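Local coordinates for protein cytolethal distending toxin subunit B (Escherichia coli, PDB 2F1N) that has DNA-nicking endonuclease activity as the B subunit of a tripartite toxin and very probably damages DNA in intoxicated cells, causing G2/M arrest and cell distension, at residues T20-G25 with V53-S58; L109-N114 with L134-G139. All blocks are in the same frame, centred on the assembly; numbering follows the deposited sequence.

Interaction 1. Residues T20-G25 with V53-S58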
loop_
_atom_site.group_PDB
_atom_site.type_symbol
_atom_site.label_atom_id
_atom_site.label_comp_id
_atom_site.label_asym_id
_atom_site.label_seq_id
_atom_site.Cartn_x
_atom_site.Cartn_y
_atom_site.Cartn_z
ATOM N N THR A 20 -0.560 -6.152 0.110
ATOM C CA THR A 20 -1.468 -5.207 -0.498
ATOM C C THR A 20 -2.764 -5.948 -0.868
ATOM O O THR A 20 -2.708 -7.133 -1.261
ATOM C CB THR A 20 -0.790 -4.575 -1.731
ATOM O OG1 THR A 20 -1.721 -3.705 -2.382
ATOM C CG2 THR A 20 -0.448 -5.632 -2.807
ATOM N N TRP A 21 -3.907 -5.289 -0.670
ATOM C CA TRP A 21 -5.169 -5.880 -1.059
ATOM C C TRP A 21 -6.176 -4.834 -1.551
ATOM O O TRP A 21 -6.450 -3.847 -0.867
ATOM C CB TRP A 21 -5.736 -6.629 0.177
ATOM C CG TRP A 21 -6.946 -7.494 -0.170
ATOM C CD1 TRP A 21 -7.199 -8.104 -1.368
ATOM C CD2 TRP A 21 -8.069 -7.786 0.676
ATOM N NE1 TRP A 21 -8.408 -8.782 -1.314
ATOM C CE2 TRP A 21 -8.957 -8.596 -0.067
ATOM C CE3 TRP A 21 -8.410 -7.457 2.004
ATOM C CZ2 TRP A 21 -10.159 -9.086 0.474
ATOM C CZ3 TRP A 21 -9.591 -7.921 2.538
ATOM C CH2 TRP A 21 -10.459 -8.743 1.774
ATOM N N ASN A 22 -6.717 -5.036 -2.755
ATOM C CA ASN A 22 -7.807 -4.201 -3.213
ATOM C C ASN A 22 -9.069 -4.953 -2.792
ATOM O O ASN A 22 -9.364 -6.043 -3.306
ATOM C CB ASN A 22 -7.717 -4.069 -4.745
ATOM C CG ASN A 22 -8.877 -3.301 -5.369
ATOM O OD1 ASN A 22 -9.944 -3.220 -4.804
ATOM N ND2 ASN A 22 -8.664 -2.763 -6.564
ATOM N N LEU A 23 -9.767 -4.418 -1.807
ATOM C CA LEU A 23 -10.857 -5.187 -1.237
ATOM C C LEU A 23 -12.192 -4.883 -1.894
ATOM O O LEU A 23 -13.206 -5.498 -1.503
ATOM C CB LEU A 23 -10.883 -5.112 0.289
ATOM C CG LEU A 23 -11.071 -3.826 1.068
ATOM C CD1 LEU A 23 -12.567 -3.457 1.059
ATOM C CD2 LEU A 23 -10.591 -3.970 2.490
ATOM N N GLN A 24 -12.183 -4.013 -2.909
ATOM C CA GLN A 24 -13.377 -3.744 -3.722
ATOM C C GLN A 24 -14.555 -3.427 -2.818
ATOM O O GLN A 24 -15.658 -3.996 -2.975
ATOM C CB GLN A 24 -13.664 -4.939 -4.637
ATOM C CG GLN A 24 -12.678 -5.012 -5.790
ATOM C CD GLN A 24 -13.167 -5.949 -6.929
ATOM O OE1 GLN A 24 -13.774 -6.992 -6.668
ATOM N NE2 GLN A 24 -12.938 -5.540 -8.167
ATOM N N GLY A 25 -14.306 -2.484 -1.900
ATOM C CA GLY A 25 -15.224 -2.147 -0.845
ATOM C C GLY A 25 -15.966 -0.886 -1.240
ATOM O O GLY A 25 -15.558 -0.147 -2.142
ATOM N N VAL A 53 -4.117 -0.940 1.380
ATOM C CA VAL A 53 -5.499 -1.271 0.956
ATOM C C VAL A 53 -5.973 -0.293 -0.128
ATOM O O VAL A 53 -5.730 0.951 -0.030
ATOM C CB VAL A 53 -6.471 -1.198 2.181
ATOM C CG1 VAL A 53 -7.922 -1.716 1.784
ATOM C CG2 VAL A 53 -5.917 -1.987 3.379
ATOM N N GLN A 54 -6.654 -0.847 -1.160
ATOM C CA GLN A 54 -7.322 -0.027 -2.179
ATOM C C GLN A 54 -8.839 -0.359 -2.198
ATOM O O GLN A 54 -9.230 -1.399 -1.669
ATOM C CB GLN A 54 -6.720 -0.247 -3.598
ATOM C CG GLN A 54 -5.150 -0.046 -3.566
ATOM C CD GLN A 54 -4.459 -1.329 -3.142
ATOM O OE1 GLN A 54 -4.909 -2.436 -3.493
ATOM N NE2 GLN A 54 -3.394 -1.204 -2.306
ATOM N N GLU A 55 -9.640 0.560 -2.740
ATOM C CA GLU A 55 -11.133 0.477 -2.665
ATOM C C GLU A 55 -11.527 0.125 -1.229
ATOM O O GLU A 55 -12.287 -0.824 -0.974
ATOM C CB GLU A 55 -11.661 -0.546 -3.677
ATOM C CG GLU A 55 -11.205 -0.182 -5.092
ATOM C CD GLU A 55 -11.846 -1.029 -6.192
ATOM O OE1 GLU A 55 -13.009 -1.510 -6.038
ATOM O OE2 GLU A 55 -11.179 -1.117 -7.235
ATOM N N ALA A 56 -11.035 0.938 -0.289
ATOM C CA ALA A 56 -11.044 0.552 1.125
ATOM C C ALA A 56 -12.415 0.744 1.802
ATOM O O ALA A 56 -12.621 0.259 2.925
ATOM C CB ALA A 56 -9.947 1.326 1.919
ATOM N N GLY A 57 -13.366 1.403 1.135
ATOM C CA GLY A 57 -14.650 1.589 1.820
ATOM C C GLY A 57 -14.511 2.590 2.974
ATOM O O GLY A 57 -14.011 3.694 2.792
ATOM N N SER A 58 -14.974 2.188 4.134
ATOM C CA SER A 58 -14.958 2.989 5.342
ATOM C C SER A 58 -14.137 2.165 6.334
ATOM O O SER A 58 -14.155 0.928 6.280
ATOM C CB SER A 58 -16.404 3.158 5.848
ATOM O OG SER A 58 -17.086 4.169 5.059
HETATM O O HOH W 1 -12.114 -2.578 -9.067
HETATM O O HOH W 2 -15.185 -0.803 -4.869
#
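Asn22 and Glu55 meet with amide and carboxylate planes turned 66° apart. Asn22 ND2 gives a hydrogen bond to Glu55 OE2 (3.1 Å); the acceptor lies close to the Asn22 amide plane, but the donor comes from above the carboxylate plane. With CG anti to the backbone N (chi1 175°), the Asn22 amide can also fold back on its own chain: OD1 accepts from Gln24 N at 3.0 Å, an Asx turn. ND2 has a second acceptor in Asp185. Gln24 runs beside Glu55, both side chains pointing the same way, and Gln24 CG lies 3.5 Å from Glu55 OE1. One water joins Gln24 NE2 to Glu55 OE2, while Gln24 OE1 is taken by the backbone N of Asp253. The two segments belong to neighbouring parallel strands of a beta-alpha-beta unit in the DNase I-like fold, with helix 31-42 in the crossover. Gln54 N bonds to Trp21 O, and Leu23 N to Gln54 O. At the corner formed by Gln54 and Glu55, Gly25 N donates to Glu55 O at 2.8 Å. Leu23 crosses Val53 at a slant, CD2 to CG1 at 3.6 Å, while Leu23 CB lies over one face of the Trp21 ring, offset toward the rim.

Interaction 2. Residues L109-N114 with L134-G139; sequences LALVSN and LGIRIG
Leu111 reaches from its strand toward Leu134, Gly135 and Ile136. Its CB leaves the backbone in their direction, and CG, anti to the carbonyl carbon (chi1 -77°), carries the branch across. CD1 is the atom that arrives: it lies 3.5 Å from Leu134 O and also touches Gly135 CA and Leu134 CG. On its other flank Leu111 CD1 meets Ile136 CG2 at 3.9 Å. The methyl rests on the backbone at Gly135, between the side chains of Leu134 and Ile136. No hydrogen bond spans the two segments. Their strands run in nearly the same direction, 20° apart with axes 7.4 Å from each other at closest approach, and belong to different sheets, so this is face-to-face packing inside the beta-sandwich core of the DNase I-like fold. Thr145 of strand 141-147 also touches Leu111 and Leu134. From the opposing sheet, Leu134 sends CD2 back over strand 109-113, 4.0 Å from Ala110 CA. Farther along, Ile136 CD1 meets Ser113 tip to tip, 3.5 Å from OG. That methyl is carried by CG1, set between the backbone N and the carbonyl carbon (chi1 62°), and the Ser113 hydroxyl makes a weak hydrogen bond to Arg115 O.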
loop_
_atom_site.group_PDB
_atom_site.type_symbol
_atom_site.label_atom_id
_atom_site.label_comp_id
_atom_site.label_asym_id
_atom_site.label_seq_id
_atom_site.Cartn_x
_atom_site.Cartn_y
_atom_site.Cartn_z
ATOM N N LEU A 109 -8.455 4.872 0.006
ATOM C CA LEU A 109 -7.150 4.232 0.251
ATOM C C LEU A 109 -6.851 4.121 1.721
ATOM O O LEU A 109 -7.287 4.967 2.517
ATOM C CB LEU A 109 -6.022 5.071 -0.360
ATOM C CG LEU A 109 -6.006 5.134 -1.879
ATOM C CD1 LEU A 109 -5.102 6.334 -2.251
ATOM C CD2 LEU A 109 -5.569 3.850 -2.500
ATOM N N ALA A 110 -6.109 3.067 2.080
ATOM C CA ALA A 110 -5.612 2.959 3.477
ATOM C C ALA A 110 -4.279 2.248 3.585
ATOM O O ALA A 110 -3.903 1.455 2.720
ATOM C CB ALA A 110 -6.671 2.229 4.407
ATOM N N LEU A 111 -3.594 2.553 4.677
ATOM C CA LEU A 111 -2.470 1.740 5.166
ATOM C C LEU A 111 -2.772 1.367 6.607
ATOM O O LEU A 111 -3.202 2.214 7.418
ATOM C CB LEU A 111 -1.200 2.558 5.075
ATOM C CG LEU A 111 -0.558 2.740 3.713
ATOM C CD1 LEU A 111 0.342 4.007 3.749
ATOM C CD2 LEU A 111 0.308 1.486 3.428
ATOM N N VAL A 112 -2.524 0.109 6.951
ATOM C CA VAL A 112 -2.689 -0.367 8.311
ATOM C C VAL A 112 -1.302 -0.805 8.795
ATOM O O VAL A 112 -0.579 -1.505 8.050
ATOM C CB VAL A 112 -3.615 -1.585 8.352
ATOM C CG1 VAL A 112 -4.009 -1.917 9.823
ATOM C CG2 VAL A 112 -4.881 -1.295 7.495
ATOM N N SER A 113 -0.939 -0.371 9.982
ATOM C CA SER A 113 0.409 -0.700 10.487
ATOM C C SER A 113 0.430 -1.057 11.950
ATOM O O SER A 113 -0.249 -0.445 12.740
ATOM C CB SER A 113 1.381 0.455 10.288
ATOM O OG SER A 113 0.717 1.669 10.361
ATOM N N ASN A 114 1.270 -2.020 12.310
ATOM C CA ASN A 114 1.367 -2.372 13.747
ATOM C C ASN A 114 2.306 -1.463 14.548
ATOM O O ASN A 114 2.494 -1.679 15.766
ATOM C CB ASN A 114 1.747 -3.839 13.938
ATOM C CG ASN A 114 3.045 -4.222 13.275
ATOM O OD1 ASN A 114 3.859 -3.394 12.899
ATOM N ND2 ASN A 114 3.272 -5.539 13.202
ATOM N N LEU A 134 -0.741 7.624 -0.787
ATOM C CA LEU A 134 -0.733 7.793 0.664
ATOM C C LEU A 134 0.406 6.928 1.149
ATOM O O LEU A 134 0.475 5.774 0.768
ATOM C CB LEU A 134 -2.068 7.327 1.237
ATOM C CG LEU A 134 -2.179 7.026 2.750
ATOM C CD1 LEU A 134 -2.019 8.344 3.512
ATOM C CD2 LEU A 134 -3.546 6.337 3.052
ATOM N N GLY A 135 1.277 7.486 1.991
ATOM C CA GLY A 135 2.418 6.706 2.476
ATOM C C GLY A 135 2.704 6.969 3.953
ATOM O O GLY A 135 2.307 8.015 4.485
ATOM N N ILE A 136 3.406 6.020 4.606
ATOM C CA ILE A 136 3.908 6.264 5.964
ATOM C C ILE A 136 5.411 5.945 5.998
ATOM O O ILE A 136 5.887 5.094 5.260
ATOM C CB ILE A 136 3.170 5.413 7.032
ATOM C CG1 ILE A 136 3.368 3.920 6.801
ATOM C CG2 ILE A 136 1.622 5.798 6.995
ATOM C CD1 ILE A 136 2.725 3.048 7.869
ATOM N N ARG A 137 6.116 6.606 6.892
ATOM C CA ARG A 137 7.526 6.289 7.147
ATOM C C ARG A 137 7.614 5.665 8.532
ATOM O O ARG A 137 7.007 6.189 9.484
ATOM C CB ARG A 137 8.375 7.576 7.095
ATOM C CG ARG A 137 9.903 7.266 7.333
ATOM C CD ARG A 137 10.774 8.514 7.298
ATOM N NE ARG A 137 10.369 9.509 8.304
ATOM C CZ ARG A 137 10.692 9.452 9.613
ATOM N NH1 ARG A 137 11.392 8.423 10.097
ATOM N NH2 ARG A 137 10.267 10.402 10.452
ATOM N N ILE A 138 8.344 4.543 8.645
ATOM C CA ILE A 138 8.662 3.961 9.949
ATOM C C ILE A 138 10.173 3.835 9.908
ATOM O O ILE A 138 10.712 3.068 9.090
ATOM C CB ILE A 138 8.002 2.605 10.110
ATOM C CG1 ILE A 138 6.464 2.793 10.192
ATOM C CG2 ILE A 138 8.458 1.910 11.415
ATOM C CD1 ILE A 138 5.764 1.553 9.814
ATOM N N GLY A 139 10.858 4.616 10.732
ATOM C CA GLY A 139 12.331 4.586 10.669
ATOM C C GLY A 139 12.826 5.004 9.294
ATOM O O GLY A 139 12.418 6.030 8.728
#

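Overall arrangement
From the N terminus, strand 18-25 leads into helix 31-42 and the chain returns along strand 50-56, where interaction 1 closes this loop within one sheet. The chain then adds strands 64-65, 78-83 and 92-98 before reaching 109-113 in the same sheet. It next enters the second sheet at 119-123 and turns back as the antiparallel strand 133-138, and interaction 2 closes that shorter loop across the sandwich. The two loops follow one another, neither nesting nor crossing. They are nevertheless coupled, because strands 50-56 and 109-113 are antiparallel neighbours: Val53 N lies 2.8 Å from Ala110 O, a probable hydrogen bond, and Leu109 packs against Gln54.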